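Long-range contacts in glucokinase (Thermus thermophilus, PDB 3VOV), which phosphorylates hexoses such as glucose at the expense of ATP, as a zinc-binding sugar kinase of the ROK family: residues L113-L118 against R276-G281; G119-E124 against V240-G245. All blocks are in the same frame, centred on the assembly; numbering follows the deposited sequence.

Interaction 1: residues L113-L118 against R276-G281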
loop_
_atom_site.group_PDB
_atom_site.type_symbol
_atom_site.label_atom_id
_atom_site.label_comp_id
_atom_site.label_asym_id
_atom_site.label_seq_id
_atom_site.Cartn_x
_atom_site.Cartn_y
_atom_site.Cartn_z
ATOM N N LEU B 113 9.054 -18.609 24.857
ATOM C CA LEU B 113 9.628 -18.756 26.217
ATOM C C LEU B 113 10.849 -19.684 26.221
ATOM O O LEU B 113 11.864 -19.402 26.842
ATOM C CB LEU B 113 8.541 -19.258 27.204
ATOM C CG LEU B 113 8.747 -19.303 28.724
ATOM C CD1 LEU B 113 9.057 -17.888 29.264
ATOM C CD2 LEU B 113 7.524 -19.937 29.463
ATOM N N ALA B 114 10.746 -20.790 25.489
ATOM C CA ALA B 114 11.772 -21.756 25.416
ATOM C C ALA B 114 13.000 -21.175 24.711
ATOM O O ALA B 114 14.106 -21.272 25.223
ATOM C CB ALA B 114 11.261 -23.057 24.715
ATOM N N GLU B 115 12.819 -20.550 23.561
ATOM C CA GLU B 115 13.973 -19.918 22.883
ATOM C C GLU B 115 14.605 -18.838 23.739
ATOM O O GLU B 115 15.838 -18.617 23.702
ATOM C CB GLU B 115 13.575 -19.348 21.513
ATOM C CG GLU B 115 13.195 -20.426 20.519
ATOM C CD GLU B 115 14.362 -21.185 19.941
ATOM O OE1 GLU B 115 15.534 -20.720 20.049
ATOM O OE2 GLU B 115 14.072 -22.254 19.323
ATOM N N HIS B 116 13.788 -18.164 24.521
ATOM C CA HIS B 116 14.311 -17.150 25.436
ATOM C C HIS B 116 15.231 -17.676 26.540
ATOM O O HIS B 116 16.300 -17.130 26.753
ATOM C CB HIS B 116 13.161 -16.407 26.089
ATOM C CG HIS B 116 13.599 -15.288 26.968
ATOM N ND1 HIS B 116 13.775 -14.003 26.497
ATOM C CD2 HIS B 116 13.868 -15.249 28.300
ATOM C CE1 HIS B 116 14.157 -13.221 27.506
ATOM N NE2 HIS B 116 14.203 -13.948 28.611
ATOM N N HIS B 117 14.757 -18.688 27.266
ATOM C CA HIS B 117 15.472 -19.295 28.364
ATOM C C HIS B 117 16.513 -20.318 27.986
ATOM O O HIS B 117 17.525 -20.409 28.649
ATOM C CB HIS B 117 14.481 -19.900 29.364
ATOM C CG HIS B 117 13.697 -18.864 30.101
ATOM N ND1 HIS B 117 14.232 -18.120 31.129
ATOM C CD2 HIS B 117 12.443 -18.394 29.908
ATOM C CE1 HIS B 117 13.330 -17.252 31.558
ATOM N NE2 HIS B 117 12.231 -17.399 30.829
ATOM N N LEU B 118 16.284 -21.083 26.940
ATOM C CA LEU B 118 17.128 -22.243 26.578
ATOM C C LEU B 118 17.735 -22.186 25.160
ATOM O O LEU B 118 18.527 -23.029 24.798
ATOM C CB LEU B 118 16.239 -23.513 26.644
ATOM C CG LEU B 118 15.943 -24.239 27.986
ATOM C CD1 LEU B 118 16.200 -23.480 29.276
ATOM C CD2 LEU B 118 14.559 -24.972 28.054
ATOM N N ARG B 276 18.028 -13.737 15.028
ATOM C CA ARG B 276 18.671 -15.065 15.145
ATOM C C ARG B 276 17.711 -16.183 14.779
ATOM O O ARG B 276 16.513 -16.089 15.072
ATOM C CB ARG B 276 19.183 -15.329 16.594
ATOM C CG ARG B 276 20.291 -14.393 17.011
ATOM C CD ARG B 276 20.897 -14.788 18.376
ATOM N NE ARG B 276 21.782 -13.737 18.902
ATOM C CZ ARG B 276 22.004 -13.509 20.191
ATOM N NH1 ARG B 276 22.877 -12.563 20.549
ATOM N NH2 ARG B 276 21.360 -14.205 21.129
ATOM N N ARG B 277 18.229 -17.237 14.163
ATOM C CA ARG B 277 17.430 -18.429 13.856
ATOM C C ARG B 277 17.066 -19.139 15.156
ATOM O O ARG B 277 17.953 -19.357 15.999
ATOM C CB ARG B 277 18.291 -19.427 13.091
ATOM C CG ARG B 277 18.373 -19.172 11.646
ATOM C CD ARG B 277 19.097 -20.294 10.891
ATOM N NE ARG B 277 19.041 -19.989 9.459
ATOM C CZ ARG B 277 18.348 -20.702 8.575
ATOM N NH1 ARG B 277 17.688 -21.801 8.964
ATOM N NH2 ARG B 277 18.339 -20.328 7.298
ATOM N N ALA B 278 15.812 -19.544 15.305
ATOM C CA ALA B 278 15.418 -20.389 16.462
ATOM C C ALA B 278 16.309 -21.631 16.525
ATOM O O ALA B 278 16.579 -22.221 15.486
ATOM C CB ALA B 278 13.944 -20.790 16.380
ATOM N N ARG B 279 16.724 -22.014 17.738
ATOM C CA ARG B 279 17.644 -23.140 17.925
ATOM C C ARG B 279 17.011 -24.451 18.338
ATOM O O ARG B 279 17.656 -25.508 18.184
ATOM C CB ARG B 279 18.741 -22.795 18.915
ATOM C CG ARG B 279 19.851 -21.957 18.271
ATOM C CD ARG B 279 20.775 -21.355 19.304
ATOM N NE ARG B 279 21.345 -20.113 18.782
ATOM C CZ ARG B 279 22.113 -19.267 19.466
ATOM N NH1 ARG B 279 22.441 -19.507 20.749
ATOM N NH2 ARG B 279 22.553 -18.167 18.853
ATOM N N LEU B 280 15.783 -24.409 18.878
ATOM C CA LEU B 280 15.297 -25.599 19.603
ATOM C C LEU B 280 14.475 -26.540 18.764
ATOM O O LEU B 280 14.088 -27.592 19.245
ATOM C CB LEU B 280 14.514 -25.216 20.859
ATOM C CG LEU B 280 15.311 -24.403 21.865
ATOM C CD1 LEU B 280 14.418 -23.885 22.968
ATOM C CD2 LEU B 280 16.452 -25.234 22.462
ATOM N N GLY B 281 14.155 -26.148 17.537
ATOM C CA GLY B 281 13.431 -27.042 16.647
ATOM C C GLY B 281 12.114 -27.570 17.218
ATOM O O GLY B 281 11.320 -26.830 17.826
#

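Interaction 2: residues G119-E124 against V240-G245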
loop_
_atom_site.group_PDB
_atom_site.type_symbol
_atom_site.label_atom_id
_atom_site.label_comp_id
_atom_site.label_asym_id
_atom_site.label_seq_id
_atom_site.Cartn_x
_atom_site.Cartn_y
_atom_site.Cartn_z
ATOM N N GLY B 119 17.317 -21.232 24.328
ATOM C CA GLY B 119 17.638 -21.282 22.904
ATOM C C GLY B 119 18.290 -20.002 22.412
ATOM O O GLY B 119 19.126 -19.410 23.105
ATOM N N ALA B 120 17.885 -19.558 21.229
ATOM C CA ALA B 120 18.583 -18.449 20.526
ATOM C C ALA B 120 18.705 -17.150 21.328
ATOM O O ALA B 120 19.585 -16.318 21.036
ATOM C CB ALA B 120 17.902 -18.168 19.170
ATOM N N ALA B 121 17.818 -16.931 22.299
ATOM C CA ALA B 121 17.842 -15.684 23.054
ATOM C C ALA B 121 18.313 -15.869 24.506
ATOM O O ALA B 121 18.152 -14.975 25.342
ATOM C CB ALA B 121 16.474 -14.964 23.000
ATOM N N GLN B 122 18.883 -17.033 24.810
ATOM C CA GLN B 122 19.394 -17.273 26.158
ATOM C C GLN B 122 20.412 -16.169 26.489
ATOM O O GLN B 122 21.301 -15.849 25.675
ATOM C CB GLN B 122 20.011 -18.669 26.267
ATOM C CG GLN B 122 20.329 -19.042 27.695
ATOM C CD GLN B 122 20.831 -20.485 27.863
ATOM O OE1 GLN B 122 21.146 -21.190 26.897
ATOM N NE2 GLN B 122 20.871 -20.933 29.116
ATOM N N GLY B 123 20.225 -15.555 27.651
ATOM C CA GLY B 123 21.072 -14.454 28.138
ATOM C C GLY B 123 20.316 -13.133 28.151
ATOM O O GLY B 123 20.637 -12.256 28.938
ATOM N N GLU B 124 19.301 -13.001 27.287
ATOM C CA GLU B 124 18.505 -11.767 27.217
ATOM C C GLU B 124 17.523 -11.648 28.370
ATOM O O GLU B 124 17.129 -12.662 28.946
ATOM C CB GLU B 124 17.752 -11.695 25.881
ATOM C CG GLU B 124 18.654 -11.717 24.682
ATOM C CD GLU B 124 19.713 -10.623 24.720
ATOM O OE1 GLU B 124 20.885 -10.950 24.428
ATOM O OE2 GLU B 124 19.381 -9.456 24.999
ATOM N N VAL B 240 16.713 -9.354 21.627
ATOM C CA VAL B 240 17.001 -10.155 20.437
ATOM C C VAL B 240 15.657 -10.477 19.789
ATOM O O VAL B 240 14.626 -10.612 20.476
ATOM C CB VAL B 240 17.773 -11.477 20.853
ATOM C CG1 VAL B 240 17.671 -12.580 19.844
ATOM C CG2 VAL B 240 19.279 -11.160 21.113
ATOM N N VAL B 241 15.690 -10.626 18.470
ATOM C CA VAL B 241 14.565 -11.154 17.711
ATOM C C VAL B 241 14.892 -12.582 17.272
ATOM O O VAL B 241 15.973 -12.844 16.689
ATOM C CB VAL B 241 14.268 -10.259 16.500
ATOM C CG1 VAL B 241 13.155 -10.869 15.639
ATOM C CG2 VAL B 241 13.903 -8.852 16.991
ATOM N N VAL B 242 13.976 -13.511 17.522
ATOM C CA VAL B 242 14.207 -14.917 17.138
ATOM C C VAL B 242 13.189 -15.322 16.078
ATOM O O VAL B 242 11.990 -15.062 16.248
ATOM C CB VAL B 242 14.072 -15.874 18.370
ATOM C CG1 VAL B 242 14.362 -17.372 17.977
ATOM C CG2 VAL B 242 14.998 -15.450 19.500
ATOM N N LEU B 243 13.664 -15.932 14.989
ATOM C CA LEU B 243 12.774 -16.393 13.926
ATOM C C LEU B 243 12.860 -17.904 13.773
ATOM O O LEU B 243 13.942 -18.469 13.547
ATOM C CB LEU B 243 13.112 -15.710 12.580
ATOM C CG LEU B 243 12.290 -16.080 11.336
ATOM C CD1 LEU B 243 10.833 -15.680 11.512
ATOM C CD2 LEU B 243 12.864 -15.395 10.075
ATOM N N GLY B 244 11.708 -18.557 13.891
ATOM C CA GLY B 244 11.634 -19.999 13.704
ATOM C C GLY B 244 10.484 -20.400 12.805
ATOM O O GLY B 244 9.980 -19.604 11.993
ATOM N N GLY B 245 10.081 -21.649 12.976
ATOM C CA GLY B 245 9.061 -22.288 12.174
ATOM C C GLY B 245 9.608 -22.961 10.937
ATOM O O GLY B 245 10.534 -22.462 10.327
#

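Interaction 1: residues L113-L118 against R276-G281
In this ROK kinase, with its actin-like ATPase fold, the last turns of helix 107-118 meet the loop that leaves strand 275-277 of the second five-stranded sheet. At its centre the carboxylate of E115 grips two successive backbone amides. E115 starts with CG beside its backbone N (chi1 -67°), and a bend at chi2 (-76°) swings the carboxylate out to the loop. E115 OE1 accepts R279 N at 2.9 Å, almost straight at 171°. E115 OE2 accepts L280 N at 2.8 Å. Both oxygens use their syn lone pairs, so the two bonds hold the rotation of the carboxylate and tie it to consecutive amides of the loop. OE1 also accepts the amide of A120, which lies just past the helix. The methyl of A278 lies against the carboxylate, with CB 3.3 Å from E115 OE2. L280 adds the apolar half. Its CB and CG pass alongside E115 OE2, and its branch tips go on to the helix. Helix 284-299 packs on A114 too, through L287. L280 CD1 sits 3.7 Å from A114 CB and 4.1 Å from L118 CB, while L280 CD2 approaches L118 O at 3.8 Å.

Interaction 2: residues G119-E124 against V240-G245
Four small or branched side chains and the stem of a glutamate join the 119-124 loop to strand 240-244. The loop is made of two overlapping beta turns, type I from G119 to Q122 and type II from A121 to E124. The first turn directs the methyls of A120 and A121 at the strand. V240 and V242, two residues apart, point back at them from one face of the strand. In both valines CG1 is anti to the backbone N and CG2 is beside it. V242 (chi1 -178°) thus offers a fork of two methyls. V242 CG1 meets A120 CB at 3.8 Å, and V242 CG2 meets A121 CB at the same distance. V240 (chi1 158°) divides its methyls differently. V240 CG1 touches A121 CB at 4.1 Å, while its CG2 meets E124. The E124 chain starts beside its backbone N and bends at chi2 (-55°), and it crosses V240 at about a right angle. E124 CG lies 3.7 Å from V240 CG2, and the carboxylate packs on the same methyl. No hydrogen bond joins the two segments. V241 points away from the loop and packs on Y263 of helix 253-265. This is a helix-to-strand connection, between helix 107-118 and strand 127-132, packed on one face of the mixed sheet in the actin-like ATPase fold of ROK kinases.

Interaction 1 joins the end of helix 107-118 to the loop that follows strand 275-277. Interaction 2 joins the loop after that helix to the neighbouring strand 240-244. Their centres are about 5 Å apart. Interaction 2 is the buried one and relies on side-chain packing against the sheet face. Interaction 1 is only partly buried, and combines carboxylate-to-amide hydrogen bonds with the apolar packing of L280 on the helix. The two also touch directly. R276 NH2 reaches A120 O at 2.8 Å, probably as a hydrogen bond, and A278 N probably bonds L243 O in the same way. Residue V242 serves both, since E115 and A278 also pack on it. Both contacts lie away from the zinc site.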